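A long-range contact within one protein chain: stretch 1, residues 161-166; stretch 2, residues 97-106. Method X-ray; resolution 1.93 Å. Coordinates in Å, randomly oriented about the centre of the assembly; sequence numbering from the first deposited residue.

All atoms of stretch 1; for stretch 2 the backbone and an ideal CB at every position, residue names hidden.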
ATOM      1  N   THR A 161      13.678 -31.879  -0.324  1.00 22.86           N
ATOM      2  CA  THR A 161      12.880 -32.129  -1.517  1.00 21.48           C
ATOM      3  C   THR A 161      12.303 -30.793  -1.953  1.00 23.66           C
ATOM      4  O   THR A 161      12.589 -29.776  -1.334  1.00 25.31           O
ATOM      5  CB  THR A 161      11.703 -33.059  -1.193  1.00 22.32           C
ATOM      6  OG1 THR A 161      10.841 -32.416  -0.245  1.00 20.72           O
ATOM      7  CG2 THR A 161      12.186 -34.386  -0.597  1.00 22.81           C
ATOM      8  N   TYR A 162      11.505 -30.781  -3.015  1.00 22.57           N
ATOM      9  CA  TYR A 162      10.635 -29.634  -3.243  1.00 22.97           C
ATOM     10  C   TYR A 162       9.708 -29.554  -2.036  1.00 22.91           C
ATOM     11  O   TYR A 162       9.229 -30.586  -1.558  1.00 22.71           O
ATOM     12  CB  TYR A 162       9.816 -29.812  -4.529  1.00 23.16           C
ATOM     13  CG  TYR A 162      10.501 -29.237  -5.742  1.00 22.38           C
ATOM     14  CD1 TYR A 162      11.474 -29.959  -6.417  1.00 22.64           C
ATOM     15  CD2 TYR A 162      10.188 -27.957  -6.199  1.00 21.67           C
ATOM     16  CE1 TYR A 162      12.115 -29.429  -7.524  1.00 23.59           C
ATOM     17  CE2 TYR A 162      10.820 -27.417  -7.290  1.00 22.90           C
ATOM     18  CZ  TYR A 162      11.787 -28.157  -7.952  1.00 24.19           C
ATOM     19  OH  TYR A 162      12.421 -27.624  -9.043  1.00 24.08           O
ATOM     20  N   CYS A 163       9.449 -28.346  -1.543  1.00 20.67           N
ATOM     21  CA  CYS A 163       8.579 -28.172  -0.384  1.00 19.68           C
ATOM     22  C   CYS A 163       7.499 -27.165  -0.685  1.00 19.62           C
ATOM     23  O   CYS A 163       7.772 -26.101  -1.232  1.00 21.90           O
ATOM     24  CB  CYS A 163       9.369 -27.709   0.847  1.00 20.80           C
ATOM     25  SG  CYS A 163      10.490 -28.982   1.483  1.00 25.06           S
ATOM     26  N   THR A 164       6.273 -27.515  -0.334  1.00 16.92           N
ATOM     27  CA  THR A 164       5.183 -26.565  -0.400  1.00 18.84           C
ATOM     28  C   THR A 164       4.822 -26.232   1.039  1.00 18.61           C
ATOM     29  O   THR A 164       4.494 -27.116   1.832  1.00 19.98           O
ATOM     30  CB  THR A 164       3.993 -27.141  -1.166  1.00 21.68           C
ATOM     31  OG1 THR A 164       3.606 -28.380  -0.568  1.00 30.13           O
ATOM     32  CG2 THR A 164       4.388 -27.415  -2.606  1.00 16.90           C
ATOM     33  N   LEU A 165       4.922 -24.953   1.367  1.00 18.42           N
ATOM     34  CA  LEU A 165       4.754 -24.471   2.733  1.00 15.45           C
ATOM     35  C   LEU A 165       3.654 -23.422   2.769  1.00 16.27           C
ATOM     36  O   LEU A 165       3.316 -22.823   1.735  1.00 19.05           O
ATOM     37  CB  LEU A 165       6.057 -23.817   3.222  1.00 17.96           C
ATOM     38  CG  LEU A 165       7.341 -24.624   3.039  1.00 15.82           C
ATOM     39  CD1 LEU A 165       8.556 -23.818   3.485  1.00 17.28           C
ATOM     40  CD2 LEU A 165       7.229 -25.922   3.829  1.00 16.97           C
ATOM     41  N   PHE A 166       3.096 -23.197   3.954  1.00 16.19           N
ATOM     42  CA  PHE A 166       2.214 -22.060   4.172  1.00 17.95           C
ATOM     43  C   PHE A 166       2.785 -21.265   5.320  1.00 21.43           C
ATOM     44  O   PHE A 166       2.974 -21.808   6.416  1.00 21.39           O
ATOM     45  CB  PHE A 166       0.802 -22.532   4.502  1.00 21.00           C
ATOM     46  CG  PHE A 166       0.070 -23.085   3.314  1.00 25.43           C
ATOM     47  CD1 PHE A 166      -0.697 -22.255   2.511  1.00 28.81           C
ATOM     48  CD2 PHE A 166       0.177 -24.423   2.980  1.00 26.83           C
ATOM     49  CE1 PHE A 166      -1.375 -22.761   1.411  1.00 31.80           C
ATOM     50  CE2 PHE A 166      -0.490 -24.938   1.876  1.00 30.12           C
ATOM     51  CZ  PHE A 166      -1.260 -24.106   1.087  1.00 33.21           C
ATOM     52  N   UNK A  97       3.907 -20.816  -0.184  1.00 20.23           N
ATOM     53  CA  UNK A  97       5.292 -20.622  -0.610  1.00 21.35           C
ATOM     54  C   UNK A  97       5.804 -21.950  -1.117  1.00 20.45           C
ATOM     55  O   UNK A  97       5.403 -22.997  -0.616  1.00 22.80           O
ATOM     56  CB  UNK A  97       6.168 -20.088   0.525  1.00 21.35           C
ATOM     57  N   UNK A  98       6.681 -21.910  -2.111  1.00 17.45           N
ATOM     58  CA  UNK A  98       7.316 -23.127  -2.601  1.00 17.39           C
ATOM     59  C   UNK A  98       8.813 -22.917  -2.530  1.00 19.93           C
ATOM     60  O   UNK A  98       9.300 -21.834  -2.881  1.00 19.95           O
ATOM     61  CB  UNK A  98       6.868 -23.470  -4.023  1.00 17.39           C
ATOM     62  N   UNK A  99       9.532 -23.941  -2.059  1.00 18.67           N
ATOM     63  CA  UNK A  99      10.991 -23.949  -2.053  1.00 18.48           C
ATOM     64  C   UNK A  99      11.519 -25.213  -2.753  1.00 19.01           C
ATOM     65  O   UNK A  99      10.791 -26.200  -2.930  1.00 20.83           O
ATOM     66  CB  UNK A  99      11.519 -23.868  -0.619  1.00 18.48           C
ATOM     67  N   UNK A 100      12.790 -25.165  -3.141  1.00 18.69           N
ATOM     68  CA  UNK A 100      13.428 -26.207  -3.939  1.00 18.54           C
ATOM     69  C   UNK A 100      14.492 -26.948  -3.142  1.00 22.06           C
ATOM     70  O   UNK A 100      14.971 -26.445  -2.133  1.00 22.39           O
ATOM     71  CB  UNK A 100      14.047 -25.604  -5.201  1.00 18.54           C
ATOM     72  N   UNK A 101      14.865 -28.156  -3.596  1.00 23.75           N
ATOM     73  CA  UNK A 101      15.890 -28.949  -2.914  1.00 22.89           C
ATOM     74  C   UNK A 101      17.149 -28.131  -2.622  1.00 25.54           C
ATOM     75  O   UNK A 101      17.610 -27.386  -3.495  1.00 23.28           O
ATOM     76  CB  UNK A 101      16.253 -30.172  -3.758  1.00 22.89           C
ATOM     77  N   UNK A 102      17.659 -28.264  -1.395  1.00 21.71           N
ATOM     78  CA  UNK A 102      18.852 -27.565  -0.917  1.00 22.47           C
ATOM     79  C   UNK A 102      18.651 -26.075  -0.560  1.00 23.43           C
ATOM     80  O   UNK A 102      19.577 -25.426  -0.075  1.00 25.70           O
ATOM     81  CB  UNK A 102      19.940 -27.673  -1.988  1.00 22.47           C
ATOM     82  N   UNK A 103      17.455 -25.532  -0.787  1.00 21.98           N
ATOM     83  CA  UNK A 103      17.161 -24.163  -0.348  1.00 20.78           C
ATOM     84  C   UNK A 103      17.201 -24.061   1.174  1.00 22.86           C
ATOM     85  O   UNK A 103      16.639 -24.903   1.873  1.00 23.65           O
ATOM     86  CB  UNK A 103      15.794 -23.715  -0.868  1.00 20.78           C
ATOM     87  N   UNK A 104      17.842 -23.016   1.684  1.00 22.95           N
ATOM     88  CA  UNK A 104      17.724 -22.686   3.102  1.00 23.05           C
ATOM     89  C   UNK A 104      16.518 -21.780   3.330  1.00 23.91           C
ATOM     90  O   UNK A 104      16.538 -20.607   2.976  1.00 24.28           O
ATOM     91  CB  UNK A 104      19.001 -22.014   3.610  1.00 23.05           C
ATOM     92  N   UNK A 105      15.458 -22.334   3.904  1.00 20.30           N
ATOM     93  CA  UNK A 105      14.278 -21.545   4.237  1.00 19.46           C
ATOM     94  C   UNK A 105      14.606 -20.613   5.397  1.00 20.81           C
ATOM     95  O   UNK A 105      14.144 -19.474   5.443  1.00 23.91           O
ATOM     96  CB  UNK A 105      13.094 -22.449   4.586  1.00 19.46           C
ATOM     97  N   UNK A 106      15.418 -21.111   6.320  1.00 18.20           N
ATOM     98  CA  UNK A 106      15.790 -20.374   7.529  1.00 19.66           C
ATOM     99  C   UNK A 106      17.267 -20.551   7.800  1.00 23.79           C
ATOM    100  O   UNK A 106      17.789 -21.656   7.675  1.00 24.63           O
ATOM    101  CB  UNK A 106      14.968 -20.838   8.733  1.00 19.66           C
TER

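Position 97 pairs antiparallel with Leu 165. Its N donates to Leu 165 O and its O accepts from Leu 165 N, both at 2.8 Å. The ideal CB lies on the same face as the Leu 165 side chain, 4.1 Å from Leu 165 O, with no charge of stretch 1 to answer, so many residues would fit. The deposited one is Glu 97, whose end leads away from stretch 1 to partners elsewhere in the structure.

Position 98 is a non-hydrogen-bonded pair with Thr 164, and its CB emerges on the Thr 164 face, 4.9 Å from Thr 164 CG2. An extended backbone and a methyl neighbour favour a beta-branched or other modest apolar side chain. Val 98 fills it: CG2 lies 4.0 Å from Thr 164 CG2, while CG1 comes 4.5 Å from Tyr 162 CD2, at the edge of that ring.

Position 99 returns to the face of Cys 163 and Leu 165. Hydrogen bonds of 2.9 Å run from its N to Cys 163 O and from Cys 163 N to its O. The CB stands 5.1 Å from Leu 165 CD1, leaving room for a leucine, methionine or aromatic residue. Phe 99 reaches that methyl, with CD2 3.6 Å from Leu 165 CD1.

At position 100 the CB points sideways, 4.3 Å from Tyr 162 CE2, and the phenol oxygen lies farther along. A long side chain suits, either polar to meet the hydroxyl or apolar against the ring. Gln 100 is polar: NE2 donates to Tyr 162 OH at 3.1 Å, nearly straight at 176°.

Position 101 has phi -49 and psi 135, right for the second residue of a type II turn and compatible with proline. Its CB is sideways, beside the backbone of Thr 161 and Tyr 162. Pro 101 sets CD over one face of the Tyr 162 ring, 3.8 Å from the centroid, in a CH-pi contact.

Position 102, with positive phi (76), would suit glycine or asparagine; Ala 102 occupies it, touching nothing of stretch 1. Position 103 points toward stretch 1 but stays beyond contact, so local needs can decide. Asp 103 N donates to Gln 100 O at 3.0 Å, closing the turn, and Asp 103 OD2 reinforces it by accepting from Gln 100 N at 2.9 Å.

Position 104 is out of reach; it is Tyr 104. Position 105 points toward stretch 1, its CB 4.9 Å from Leu 165 CD1, inviting an aliphatic group. Val 105 provides CG1, 4.2 Å from Leu 165 CD1. Position 106, again out of reach, is Ile 106.

Stretch 2, residues 97-106: EVFQPADYVI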
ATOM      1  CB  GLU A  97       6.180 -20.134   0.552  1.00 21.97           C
ATOM      2  CG  GLU A  97       5.842 -18.712   1.050  1.00 22.11           C
ATOM      3  CD  GLU A  97       6.859 -18.167   2.036  1.00 24.75           C
ATOM      4  OE1 GLU A  97       8.069 -18.426   1.862  1.00 26.44           O
ATOM      5  OE2 GLU A  97       6.450 -17.471   2.984  1.00 26.32           O
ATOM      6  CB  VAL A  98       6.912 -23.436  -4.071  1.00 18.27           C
ATOM      7  CG1 VAL A  98       7.865 -24.456  -4.682  1.00 19.95           C
ATOM      8  CG2 VAL A  98       5.474 -23.938  -4.144  1.00 19.25           C
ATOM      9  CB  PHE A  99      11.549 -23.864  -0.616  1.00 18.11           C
ATOM     10  CG  PHE A  99      11.387 -22.506   0.034  1.00 21.79           C
ATOM     11  CD1 PHE A  99      12.424 -21.570   0.002  1.00 22.52           C
ATOM     12  CD2 PHE A  99      10.213 -22.175   0.694  1.00 23.20           C
ATOM     13  CE1 PHE A  99      12.290 -20.326   0.591  1.00 22.54           C
ATOM     14  CE2 PHE A  99      10.061 -20.926   1.298  1.00 23.44           C
ATOM     15  CZ  PHE A  99      11.108 -19.995   1.247  1.00 23.69           C
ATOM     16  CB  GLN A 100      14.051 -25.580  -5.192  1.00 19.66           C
ATOM     17  CG  GLN A 100      12.995 -25.175  -6.230  1.00 21.40           C
ATOM     18  CD  GLN A 100      13.532 -24.274  -7.309  1.00 23.56           C
ATOM     19  OE1 GLN A 100      13.912 -23.137  -7.040  1.00 23.03           O
ATOM     20  NE2 GLN A 100      13.549 -24.768  -8.554  1.00 23.25           N
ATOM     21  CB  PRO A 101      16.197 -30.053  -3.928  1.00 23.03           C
ATOM     22  CG  PRO A 101      14.938 -30.233  -4.659  1.00 22.96           C
ATOM     23  CD  PRO A 101      14.289 -28.877  -4.746  1.00 22.57           C
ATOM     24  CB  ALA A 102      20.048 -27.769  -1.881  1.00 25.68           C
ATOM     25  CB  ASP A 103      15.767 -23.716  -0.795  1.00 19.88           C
ATOM     26  CG  ASP A 103      15.718 -23.263  -2.235  1.00 24.76           C
ATOM     27  OD1 ASP A 103      16.786 -23.190  -2.890  1.00 30.01           O
ATOM     28  OD2 ASP A 103      14.595 -22.973  -2.708  1.00 22.99           O
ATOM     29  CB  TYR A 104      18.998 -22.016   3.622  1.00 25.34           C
ATOM     30  CG  TYR A 104      20.129 -22.984   3.856  1.00 27.53           C
ATOM     31  CD1 TYR A 104      20.297 -23.606   5.087  1.00 31.23           C
ATOM     32  CD2 TYR A 104      21.027 -23.279   2.846  1.00 32.95           C
ATOM     33  CE1 TYR A 104      21.332 -24.496   5.297  1.00 35.78           C
ATOM     34  CE2 TYR A 104      22.059 -24.159   3.045  1.00 36.96           C
ATOM     35  CZ  TYR A 104      22.210 -24.766   4.265  1.00 39.89           C
ATOM     36  OH  TYR A 104      23.247 -25.647   4.431  1.00 42.73           O
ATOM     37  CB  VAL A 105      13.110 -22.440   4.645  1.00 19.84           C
ATOM     38  CG1 VAL A 105      11.835 -21.605   4.864  1.00 20.37           C
ATOM     39  CG2 VAL A 105      12.891 -23.524   3.592  1.00 22.30           C
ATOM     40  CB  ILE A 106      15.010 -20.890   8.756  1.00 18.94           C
ATOM     41  CG1 ILE A 106      13.535 -20.466   8.677  1.00 19.55           C
ATOM     42  CG2 ILE A 106      15.617 -20.356  10.062  1.00 21.04           C
ATOM     43  CD1 ILE A 106      12.686 -21.007   9.851  1.00 19.89           C
TER
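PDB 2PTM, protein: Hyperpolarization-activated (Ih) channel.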